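Long-range contacts in alginate lyase, family PL7 (Zobellia galactanivorans, PDB 4BE3), which breaks down alginate as an exolytic lyase, removing sugar units from chain ends by beta-elimination: residues V47-P52 with V298-A303; S112-E117 with G251-F256; P120-Y125 with N139-T144. One frame throughout, in Å; residues are numbered along the deposited sequence.

Contact 1 of 3, residues V47-P52 with V298-A303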
loop_
_atom_site.group_PDB
_atom_site.type_symbol
_atom_site.label_atom_id
_atom_site.label_comp_id
_atom_site.label_asym_id
_atom_site.label_seq_id
_atom_site.Cartn_x
_atom_site.Cartn_y
_atom_site.Cartn_z
ATOM N N VAL A 47 -8.725 11.008 21.818
ATOM C CA VAL A 47 -8.080 11.944 21.021
ATOM C C VAL A 47 -9.201 12.889 20.502
ATOM O O VAL A 47 -10.182 12.345 19.887
ATOM C CB VAL A 47 -7.466 11.249 19.803
ATOM C CG1 VAL A 47 -6.869 12.300 18.907
ATOM C CG2 VAL A 47 -6.399 10.184 20.289
ATOM N N VAL A 48 -9.046 14.185 20.753
ATOM C CA VAL A 48 -10.092 15.121 20.391
ATOM C C VAL A 48 -9.698 15.761 19.119
ATOM O O VAL A 48 -8.573 16.263 19.024
ATOM C CB VAL A 48 -10.260 16.193 21.478
ATOM C CG1 VAL A 48 -11.297 17.299 21.104
ATOM C CG2 VAL A 48 -10.702 15.604 22.815
ATOM N N PHE A 49 -10.647 15.923 18.148
ATOM C CA PHE A 49 -10.404 16.743 17.046
ATOM C C PHE A 49 -11.504 17.837 17.118
ATOM O O PHE A 49 -12.748 17.462 17.190
ATOM C CB PHE A 49 -10.696 15.960 15.742
ATOM C CG PHE A 49 -9.690 14.808 15.535
ATOM C CD1 PHE A 49 -9.882 13.593 16.189
ATOM C CD2 PHE A 49 -8.579 15.005 14.682
ATOM C CE1 PHE A 49 -8.906 12.529 16.069
ATOM C CE2 PHE A 49 -7.645 13.962 14.498
ATOM C CZ PHE A 49 -7.845 12.731 15.168
ATOM N N LYS A 50 -11.084 19.095 17.123
ATOM C CA LYS A 50 -12.075 20.158 17.312
ATOM C C LYS A 50 -11.772 21.164 16.219
ATOM O O LYS A 50 -10.578 21.422 15.878
ATOM C CB LYS A 50 -11.896 20.704 18.678
ATOM C CG LYS A 50 -12.985 21.821 19.012
ATOM C CD LYS A 50 -12.670 22.421 20.400
ATOM C CE LYS A 50 -13.850 23.357 20.736
ATOM N NZ LYS A 50 -13.744 23.825 22.155
ATOM N N THR A 51 -12.822 21.682 15.579
ATOM C CA THR A 51 -12.569 22.650 14.511
ATOM C C THR A 51 -13.758 23.643 14.408
ATOM O O THR A 51 -14.908 23.227 14.535
ATOM C CB THR A 51 -12.381 21.902 13.162
ATOM O OG1 THR A 51 -12.169 22.817 12.093
ATOM C CG2 THR A 51 -13.675 21.058 12.761
ATOM N N PRO A 52 -13.477 24.874 14.055
ATOM C CA PRO A 52 -14.641 25.809 13.982
ATOM C C PRO A 52 -15.326 25.659 12.632
ATOM O O PRO A 52 -14.831 24.929 11.732
ATOM C CB PRO A 52 -13.888 27.214 14.052
ATOM C CG PRO A 52 -12.586 26.918 13.261
ATOM C CD PRO A 52 -12.201 25.567 13.789
ATOM N N VAL A 298 -15.060 15.921 17.795
ATOM C CA VAL A 298 -15.312 14.469 17.643
ATOM C C VAL A 298 -14.128 13.816 18.470
ATOM O O VAL A 298 -12.975 14.298 18.319
ATOM C CB VAL A 298 -15.100 14.057 16.189
ATOM C CG1 VAL A 298 -15.384 12.531 16.022
ATOM C CG2 VAL A 298 -16.130 14.826 15.220
ATOM N N TRP A 299 -14.460 12.800 19.259
ATOM C CA TRP A 299 -13.446 12.149 20.095
ATOM C C TRP A 299 -13.251 10.761 19.657
ATOM O O TRP A 299 -14.214 10.061 19.377
ATOM C CB TRP A 299 -13.959 12.112 21.504
ATOM C CG TRP A 299 -14.042 13.414 22.209
ATOM C CD1 TRP A 299 -14.012 14.760 21.704
ATOM C CD2 TRP A 299 -14.211 13.547 23.616
ATOM N NE1 TRP A 299 -14.149 15.644 22.750
ATOM C CE2 TRP A 299 -14.291 14.967 23.911
ATOM C CE3 TRP A 299 -14.338 12.605 24.672
ATOM C CZ2 TRP A 299 -14.450 15.459 25.239
ATOM C CZ3 TRP A 299 -14.499 13.110 26.005
ATOM C CH2 TRP A 299 -14.601 14.492 26.258
ATOM N N PHE A 300 -12.006 10.297 19.531
ATOM C CA PHE A 300 -11.817 8.947 19.070
ATOM C C PHE A 300 -11.111 8.191 20.127
ATOM O O PHE A 300 -10.134 8.741 20.756
ATOM C CB PHE A 300 -10.882 8.928 17.833
ATOM C CG PHE A 300 -11.565 9.384 16.560
ATOM C CD1 PHE A 300 -11.787 10.742 16.365
ATOM C CD2 PHE A 300 -11.961 8.388 15.644
ATOM C CE1 PHE A 300 -12.379 11.161 15.180
ATOM C CE2 PHE A 300 -12.610 8.846 14.437
ATOM C CZ PHE A 300 -12.856 10.202 14.301
ATOM N N LYS A 301 -11.498 6.958 20.334
ATOM C CA LYS A 301 -10.622 6.203 21.287
ATOM C C LYS A 301 -9.843 5.109 20.547
ATOM O O LYS A 301 -8.972 4.430 21.106
ATOM C CB LYS A 301 -11.457 5.608 22.393
ATOM C CG LYS A 301 -12.397 4.588 21.959
ATOM C CD LYS A 301 -12.812 4.076 23.311
ATOM C CE LYS A 301 -13.306 2.671 23.282
ATOM N NZ LYS A 301 -14.243 2.556 24.451
ATOM N N GLU A 302 -10.184 4.861 19.312
ATOM C CA GLU A 302 -9.376 3.870 18.569
ATOM C C GLU A 302 -9.380 4.352 17.131
ATOM O O GLU A 302 -10.442 4.900 16.615
ATOM C CB GLU A 302 -10.060 2.531 18.629
ATOM C CG GLU A 302 -9.502 1.706 17.412
ATOM C CD GLU A 302 -9.617 0.162 17.473
ATOM O OE1 GLU A 302 -10.619 -0.338 17.971
ATOM O OE2 GLU A 302 -8.690 -0.581 16.950
ATOM N N ALA A 303 -8.211 4.296 16.452
ATOM C CA ALA A 303 -8.100 4.638 14.994
ATOM C C ALA A 303 -6.977 3.677 14.546
ATOM O O ALA A 303 -5.788 3.865 14.938
ATOM C CB ALA A 303 -7.686 6.072 14.821
#
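V47, V48 and F49 pair with F300, W299 and V298 in antiparallel register, a compact example of how one sheet ladder serves two unlike faces. The backbone supplies four hydrogen bonds. The V47–F300 pair exchanges two, V47 N to F300 O at 2.9 Å and F300 N to V47 O at 2.8 Å; the F49–V298 pair adds F49 N to V298 O and V298 N to F49 O, both 2.8 Å. V48 and W299 form the non-hydrogen-bonded pair between them.

On the face bearing V48 and W299, the contact is CH–pi. V48 and W299 run side by side, and V48 CG2 lies over the five-membered ring of the indole, 3.6 Å from its centroid and 19° off the normal. With CG2 beside its own backbone N (CG1 anti, chi1 176°), the methyl can sit over that ring. The indole NE1 is bonded to E297 OE2. An alanine in place of W299 would probably leave V48 CG2 without a ring to rest on and E297 without this N-H partner.

On the other face the contact is between aromatic rings. The F49 ring stands almost perpendicular to that of F300, planes 82° apart, with F49 CE1 3.4 Å from F300 CD1. F49 and V298 also touch A260 of the facing sheet, which places this face in the sandwich interior.

The main chain supplies every hydrogen bond between these segments, while V48 with W299 and F49 with F300 meet through apolar and aromatic atoms.

Contact 2 of 3, residues S112-E117 with G251-F256. With SRT (S,R meso-tartaric acid), chain C.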
loop_
_atom_site.group_PDB
_atom_site.type_symbol
_atom_site.label_atom_id
_atom_site.label_comp_id
_atom_site.label_asym_id
_atom_site.label_seq_id
_atom_site.Cartn_x
_atom_site.Cartn_y
_atom_site.Cartn_z
ATOM N N SER A 112 -9.458 10.781 -2.814
ATOM C CA SER A 112 -8.572 10.423 -3.948
ATOM C C SER A 112 -7.448 11.523 -3.940
ATOM O O SER A 112 -7.651 12.761 -3.733
ATOM C CB SER A 112 -9.482 10.311 -5.238
ATOM O OG SER A 112 -8.447 10.500 -6.294
ATOM N N ASP A 113 -6.196 11.097 -4.282
ATOM C CA ASP A 113 -5.049 12.027 -4.274
ATOM C C ASP A 113 -4.859 12.607 -5.696
ATOM O O ASP A 113 -3.948 13.428 -5.901
ATOM C CB ASP A 113 -3.767 11.264 -3.857
ATOM C CG ASP A 113 -2.605 12.241 -3.627
ATOM O OD1 ASP A 113 -2.834 13.231 -2.907
ATOM O OD2 ASP A 113 -1.507 12.012 -4.172
ATOM N N GLU A 114 -5.599 12.162 -6.710
ATOM C CA GLU A 114 -5.333 12.686 -8.082
ATOM C C GLU A 114 -6.587 12.791 -8.838
ATOM O O GLU A 114 -7.690 12.482 -8.290
ATOM C CB GLU A 114 -4.404 11.694 -8.863
ATOM C CG GLU A 114 -4.897 10.239 -8.787
ATOM C CD GLU A 114 -3.859 9.193 -9.330
ATOM O OE1 GLU A 114 -2.759 9.632 -9.842
ATOM O OE2 GLU A 114 -4.160 7.949 -9.338
ATOM N N GLY A 115 -6.450 13.140 -10.116
ATOM C CA GLY A 115 -7.675 13.234 -10.954
ATOM C C GLY A 115 -8.581 14.301 -10.340
ATOM O O GLY A 115 -8.130 15.398 -9.995
ATOM N N HIS A 116 -9.857 13.973 -10.231
ATOM C CA HIS A 116 -10.817 14.907 -9.645
ATOM C C HIS A 116 -10.679 15.116 -8.165
ATOM O O HIS A 116 -11.253 16.052 -7.644
ATOM C CB HIS A 116 -12.210 14.370 -9.944
ATOM C CG HIS A 116 -12.614 14.466 -11.382
ATOM N ND1 HIS A 116 -12.246 15.505 -12.206
ATOM C CD2 HIS A 116 -13.398 13.600 -12.139
ATOM C CE1 HIS A 116 -12.837 15.340 -13.400
ATOM N NE2 HIS A 116 -13.551 14.172 -13.374
ATOM N N GLU A 117 -9.880 14.257 -7.476
ATOM C CA GLU A 117 -9.698 14.394 -6.025
ATOM C C GLU A 117 -11.093 14.287 -5.319
ATOM O O GLU A 117 -11.315 14.969 -4.320
ATOM C CB GLU A 117 -8.925 15.640 -5.558
ATOM C CG GLU A 117 -7.552 15.615 -6.278
ATOM C CD GLU A 117 -6.660 16.813 -6.007
ATOM O OE1 GLU A 117 -6.492 17.242 -4.891
ATOM O OE2 GLU A 117 -6.109 17.335 -6.994
ATOM N N GLY A 251 -7.741 1.978 -10.051
ATOM C CA GLY A 251 -6.414 2.467 -10.341
ATOM C C GLY A 251 -6.161 3.894 -9.891
ATOM O O GLY A 251 -5.119 4.493 -10.156
ATOM N N GLU A 252 -7.132 4.494 -9.227
ATOM C CA GLU A 252 -6.960 5.901 -8.783
ATOM C C GLU A 252 -6.377 5.930 -7.385
ATOM O O GLU A 252 -6.952 5.335 -6.367
ATOM C CB GLU A 252 -8.330 6.710 -8.809
ATOM C CG GLU A 252 -7.928 8.185 -9.003
ATOM C CD GLU A 252 -9.090 9.001 -9.381
ATOM O OE1 GLU A 252 -9.843 9.398 -8.388
ATOM O OE2 GLU A 252 -9.326 9.192 -10.599
ATOM N N ILE A 253 -5.279 6.677 -7.222
ATOM C CA ILE A 253 -4.612 6.619 -5.907
ATOM C C ILE A 253 -5.423 7.357 -4.837
ATOM O O ILE A 253 -5.918 8.448 -5.080
ATOM C CB ILE A 253 -3.243 7.261 -5.985
ATOM C CG1 ILE A 253 -2.319 6.289 -6.904
ATOM C CG2 ILE A 253 -2.541 7.392 -4.629
ATOM C CD1 ILE A 253 -1.077 7.026 -7.478
ATOM N N GLN A 254 -5.535 6.723 -3.677
ATOM C CA GLN A 254 -6.292 7.350 -2.539
ATOM C C GLN A 254 -5.774 7.025 -1.214
ATOM O O GLN A 254 -4.702 6.356 -1.107
ATOM C CB GLN A 254 -7.617 6.865 -2.551
ATOM C CG GLN A 254 -7.798 5.465 -2.574
ATOM C CD GLN A 254 -8.997 5.454 -3.527
ATOM O OE1 GLN A 254 -9.203 6.362 -4.542
ATOM N NE2 GLN A 254 -9.903 4.613 -3.120
ATOM N N TYR A 255 -6.375 7.633 -0.171
ATOM C CA TYR A 255 -5.889 7.394 1.138
ATOM C C TYR A 255 -6.979 7.663 2.163
ATOM O O TYR A 255 -7.986 8.343 1.814
ATOM C CB TYR A 255 -4.653 8.257 1.470
ATOM C CG TYR A 255 -4.866 9.746 1.270
ATOM C CD1 TYR A 255 -4.582 10.328 0.038
ATOM C CD2 TYR A 255 -5.285 10.586 2.343
ATOM C CE1 TYR A 255 -4.697 11.717 -0.134
ATOM C CE2 TYR A 255 -5.423 11.954 2.175
ATOM C CZ TYR A 255 -5.147 12.512 0.927
ATOM O OH TYR A 255 -5.267 13.863 0.712
ATOM N N PHE A 256 -6.836 7.105 3.333
ATOM C CA PHE A 256 -7.863 7.372 4.388
ATOM C C PHE A 256 -7.678 8.668 5.037
ATOM O O PHE A 256 -6.553 9.227 5.116
ATOM C CB PHE A 256 -7.799 6.321 5.527
ATOM C CG PHE A 256 -8.284 4.955 5.083
ATOM C CD1 PHE A 256 -9.585 4.813 4.731
ATOM C CD2 PHE A 256 -7.439 3.800 5.050
ATOM C CE1 PHE A 256 -10.140 3.554 4.371
ATOM C CE2 PHE A 256 -7.961 2.490 4.772
ATOM C CZ PHE A 256 -9.319 2.386 4.341
HETATM O O1 SRT C . -8.557 17.598 0.550
HETATM O O11 SRT C . -8.718 15.827 2.018
HETATM C C1 SRT C . -8.171 16.785 1.436
HETATM C C2 SRT C . -6.860 16.916 2.131
HETATM O O2 SRT C . -6.049 15.733 2.303
HETATM C C3 SRT C . -6.376 18.307 2.451
HETATM O O3 SRT C . -7.088 18.293 3.615
HETATM C C4 SRT C . -4.939 18.555 2.571
HETATM O O4 SRT C . -4.401 18.714 3.660
HETATM O O41 SRT C . -4.217 18.453 1.580
HETATM O O HOH W 1 -4.481 14.836 -1.606
HETATM O O HOH W 2 -10.616 11.370 -11.104
#
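E252, near the start of G251-F256, meets S112 and E114, and the walk from there shows how a loop is tied to a strand that enters a ligand pocket. The OE1 atom of E252 is 2.7 Å from S112 OG, a hydroxyl that also has E114 O within reach, so its proton is not assigned. Its OE2 receives a bond from a water that in turn accepts a hydrogen bond from H116 N, linking the carboxylate to the type II' turn E114-E117. At G115 in that turn phi is positive, and a CB would collide with E252 OE2. The E114 and E252 side chains run antiparallel alongside each other: E114 CG, placed between its backbone N and carbonyl carbon (chi1 49°), comes 3.7 Å from E252 CG.

I253 is held from both ends of its backbone. Its N donates to E114 OE2 at 2.7 Å, on the anti side and 34° out of the carboxylate plane, while its O accepts D113 N at 2.8 Å in a nearly straight bond of 176°. The E114 chain lies nearly perpendicular to the I253 side chain. I253 also packs on E77 of the second subunit.

Q254 begins the strand, its CB 3.9 Å from S112 CA in an antiparallel non-hydrogen-bonded pair. Y255 follows, with D113 CB at the edge of its ring. One water joins D113 OD1 to Y255 OH, and that hydroxyl is hydrogen-bonded to O2 of meso-tartrate at 2.6 Å. H73 stacks on the ring. T60 and K257 also bind the tartrate, consistent with the substrate cleft that PL7 lyases carry on one sheet of their beta-sandwich.

Contact 3 of 3, residues P120-Y125 with N139-T144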
loop_
_atom_site.group_PDB
_atom_site.type_symbol
_atom_site.label_atom_id
_atom_site.label_comp_id
_atom_site.label_asym_id
_atom_site.label_seq_id
_atom_site.Cartn_x
_atom_site.Cartn_y
_atom_site.Cartn_z
ATOM N N PRO A 120 -14.470 8.474 -2.629
ATOM C CA PRO A 120 -15.252 7.294 -2.668
ATOM C C PRO A 120 -16.162 7.148 -1.377
ATOM O O PRO A 120 -17.225 6.460 -1.467
ATOM C CB PRO A 120 -14.150 6.139 -2.669
ATOM C CG PRO A 120 -13.074 6.855 -3.447
ATOM C CD PRO A 120 -13.032 8.275 -2.896
ATOM N N ILE A 121 -15.702 7.687 -0.244
ATOM C CA ILE A 121 -16.657 7.647 0.935
ATOM C C ILE A 121 -16.362 8.741 1.866
ATOM O O ILE A 121 -15.202 9.123 2.135
ATOM C CB ILE A 121 -16.599 6.298 1.714
ATOM C CG1 ILE A 121 -17.533 6.390 2.925
ATOM C CG2 ILE A 121 -15.161 5.936 2.218
ATOM C CD1 ILE A 121 -17.793 5.047 3.633
ATOM N N LYS A 122 -17.489 9.338 2.429
ATOM C CA LYS A 122 -17.321 10.274 3.523
ATOM C C LYS A 122 -18.428 9.776 4.538
ATOM O O LYS A 122 -19.597 9.528 4.101
ATOM C CB LYS A 122 -17.709 11.719 3.152
ATOM C CG LYS A 122 -16.557 12.316 2.308
ATOM C CD LYS A 122 -16.813 13.868 2.105
ATOM C CE LYS A 122 -18.064 14.109 1.218
ATOM N NZ LYS A 122 -18.126 13.544 -0.183
ATOM N N ILE A 123 -18.032 9.539 5.758
ATOM C CA ILE A 123 -19.035 9.105 6.813
ATOM C C ILE A 123 -19.326 10.397 7.588
ATOM O O ILE A 123 -18.446 11.076 8.154
ATOM C CB ILE A 123 -18.406 8.057 7.738
ATOM C CG1 ILE A 123 -18.028 6.812 6.869
ATOM C CG2 ILE A 123 -19.331 7.719 8.878
ATOM C CD1 ILE A 123 -17.177 5.789 7.783
ATOM N N PHE A 124 -20.666 10.644 7.726
ATOM C CA PHE A 124 -21.130 11.876 8.417
ATOM C C PHE A 124 -21.860 11.523 9.705
ATOM O O PHE A 124 -22.544 10.480 9.770
ATOM C CB PHE A 124 -22.243 12.491 7.522
ATOM C CG PHE A 124 -21.761 13.160 6.265
ATOM C CD1 PHE A 124 -21.321 12.425 5.119
ATOM C CD2 PHE A 124 -21.855 14.603 6.214
ATOM C CE1 PHE A 124 -20.940 13.081 3.938
ATOM C CE2 PHE A 124 -21.528 15.210 4.988
ATOM C CZ PHE A 124 -21.053 14.514 3.905
ATOM N N TYR A 125 -21.854 12.503 10.616
ATOM C CA TYR A 125 -22.791 12.471 11.769
ATOM C C TYR A 125 -23.465 13.871 11.605
ATOM O O TYR A 125 -22.782 14.889 11.481
ATOM C CB TYR A 125 -22.007 12.375 13.097
ATOM C CG TYR A 125 -22.961 12.626 14.270
ATOM C CD1 TYR A 125 -23.279 13.926 14.711
ATOM C CD2 TYR A 125 -23.566 11.534 14.889
ATOM C CE1 TYR A 125 -24.152 14.086 15.775
ATOM C CE2 TYR A 125 -24.408 11.670 16.016
ATOM C CZ TYR A 125 -24.713 12.970 16.376
ATOM O OH TYR A 125 -25.646 13.130 17.420
ATOM N N ASN A 139 -21.664 8.870 2.317
ATOM C CA ASN A 139 -21.938 9.357 0.930
ATOM C C ASN A 139 -20.844 8.754 -0.004
ATOM O O ASN A 139 -19.654 8.664 0.428
ATOM C CB ASN A 139 -21.668 10.843 0.866
ATOM C CG ASN A 139 -22.858 11.626 1.424
ATOM O OD1 ASN A 139 -23.661 11.042 2.147
ATOM N ND2 ASN A 139 -22.918 12.993 1.113
ATOM N N TYR A 140 -21.260 8.393 -1.206
ATOM C CA TYR A 140 -20.306 7.942 -2.261
ATOM C C TYR A 140 -20.302 9.093 -3.241
ATOM O O TYR A 140 -21.416 9.480 -3.716
ATOM C CB TYR A 140 -20.930 6.691 -2.920
ATOM C CG TYR A 140 -20.095 6.304 -4.144
ATOM C CD1 TYR A 140 -18.884 5.586 -3.941
ATOM C CD2 TYR A 140 -20.532 6.655 -5.450
ATOM C CE1 TYR A 140 -18.122 5.192 -5.037
ATOM C CE2 TYR A 140 -19.760 6.289 -6.581
ATOM C CZ TYR A 140 -18.534 5.569 -6.299
ATOM O OH TYR A 140 -17.752 5.214 -7.447
ATOM N N GLU A 141 -19.128 9.642 -3.646
ATOM C CA GLU A 141 -19.168 10.677 -4.667
ATOM C C GLU A 141 -18.731 10.069 -5.989
ATOM O O GLU A 141 -17.733 9.263 -6.034
ATOM C CB GLU A 141 -18.182 11.727 -4.211
ATOM C CG GLU A 141 -18.056 12.827 -5.304
ATOM C CD GLU A 141 -17.233 13.976 -4.727
ATOM O OE1 GLU A 141 -16.193 13.805 -3.986
ATOM O OE2 GLU A 141 -17.632 15.142 -5.041
ATOM N N ILE A 142 -19.435 10.350 -7.108
ATOM C CA ILE A 142 -19.023 9.711 -8.357
ATOM C C ILE A 142 -17.678 10.219 -8.823
ATOM O O ILE A 142 -17.294 11.347 -8.611
ATOM C CB ILE A 142 -20.108 9.888 -9.486
ATOM C CG1 ILE A 142 -20.478 11.370 -9.605
ATOM C CG2 ILE A 142 -21.362 9.037 -9.183
ATOM C CD1 ILE A 142 -21.147 11.681 -11.018
ATOM N N ASN A 143 -16.899 9.297 -9.451
ATOM C CA ASN A 143 -15.709 9.783 -10.121
ATOM C C ASN A 143 -16.085 10.241 -11.552
ATOM O O ASN A 143 -16.090 9.432 -12.488
ATOM C CB ASN A 143 -14.698 8.609 -10.185
ATOM C CG ASN A 143 -13.270 9.126 -10.510
ATOM O OD1 ASN A 143 -12.301 8.339 -10.712
ATOM N ND2 ASN A 143 -13.115 10.404 -10.463
ATOM N N THR A 144 -16.540 11.495 -11.625
ATOM C CA THR A 144 -17.305 11.993 -12.775
ATOM C C THR A 144 -16.555 11.747 -14.087
ATOM O O THR A 144 -15.348 11.958 -14.139
ATOM C CB THR A 144 -17.428 13.516 -12.617
ATOM O OG1 THR A 144 -17.773 13.795 -11.252
ATOM C CG2 THR A 144 -18.596 14.105 -13.546
HETATM O O HOH W 3 -18.058 10.815 -0.593
#
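F124 and N139 cross at about a right angle where the strands 121-126 and 133-141 of a beta hairpin run antiparallel, a case in which side chains on one face of a ladder are set by polar neighbours beyond it. F124 CE1 is 3.4 Å from N139 ND2, and the ring and amide planes are 37° apart. N139 CG is anti to its carbonyl carbon (chi1 -81°), and CG itself comes within 3.5 Å of F124 CE1. The amide is held at both ends, OD1 by S155 and ND2 by D153, which together fix its rotation against the ring.

K122 shares that face as the hydrogen-bonded partner of N139, with N139 N donating to K122 O at 2.8 Å and K122 N to N139 O at 3.0 Å. Its ammonium group makes salt bridges with D153 and E119. E141 OE1 is 4.3 Å from K122 NZ, too far for a salt bridge, and takes its own bond from E119 N; the cluster of acidic groups would probably favour the charged form of the lysine. D153 OD2 thus bridges the K122 ammonium and the N139 amide, tying the two paired side chains together. On the reverse face I121 packs against M198 and L200 of the opposite sheet.

Y140 CB points away from P120-Y125, yet with CG anti to the backbone N (chi1 172°) the ring comes to P120, CD1 lying 3.1 Å from P120 O. The Y140 hydroxyl is bonded to E244. P120 O is buried without a conventional hydrogen-bond partner; Y140 CA offers it a CH···O contact. N139 O is better supplied: besides K122 N, it receives a bond at 2.9 Å from a water that itself accepts a hydrogen bond from K122 NZ.

Overall arrangement
The three contacts sample both sheets of one alginate lyase beta-sandwich. Contact 1 lies in the seven-strand sheet, pairing strand 44-52 with strand 295-306; contacts 2 and 3 belong to the other sheet, also antiparallel, where strand 104-112 stands between 254-258 and 121-126. Along the chain contact 3 lies innermost and contact 1 outermost, so contact 1 joins an early strand to the last, while contacts 2 and 3 are made by the chain between them. Contacts 2 and 3 touch, their centres 13 Å apart, with H116 meeting T144. Contact 1 touches neither, its centre lying 24 and 20 Å from theirs. Contacts 2 and 3 thus shape the sheet carrying the tartrate pocket; contact 1 builds the opposing one.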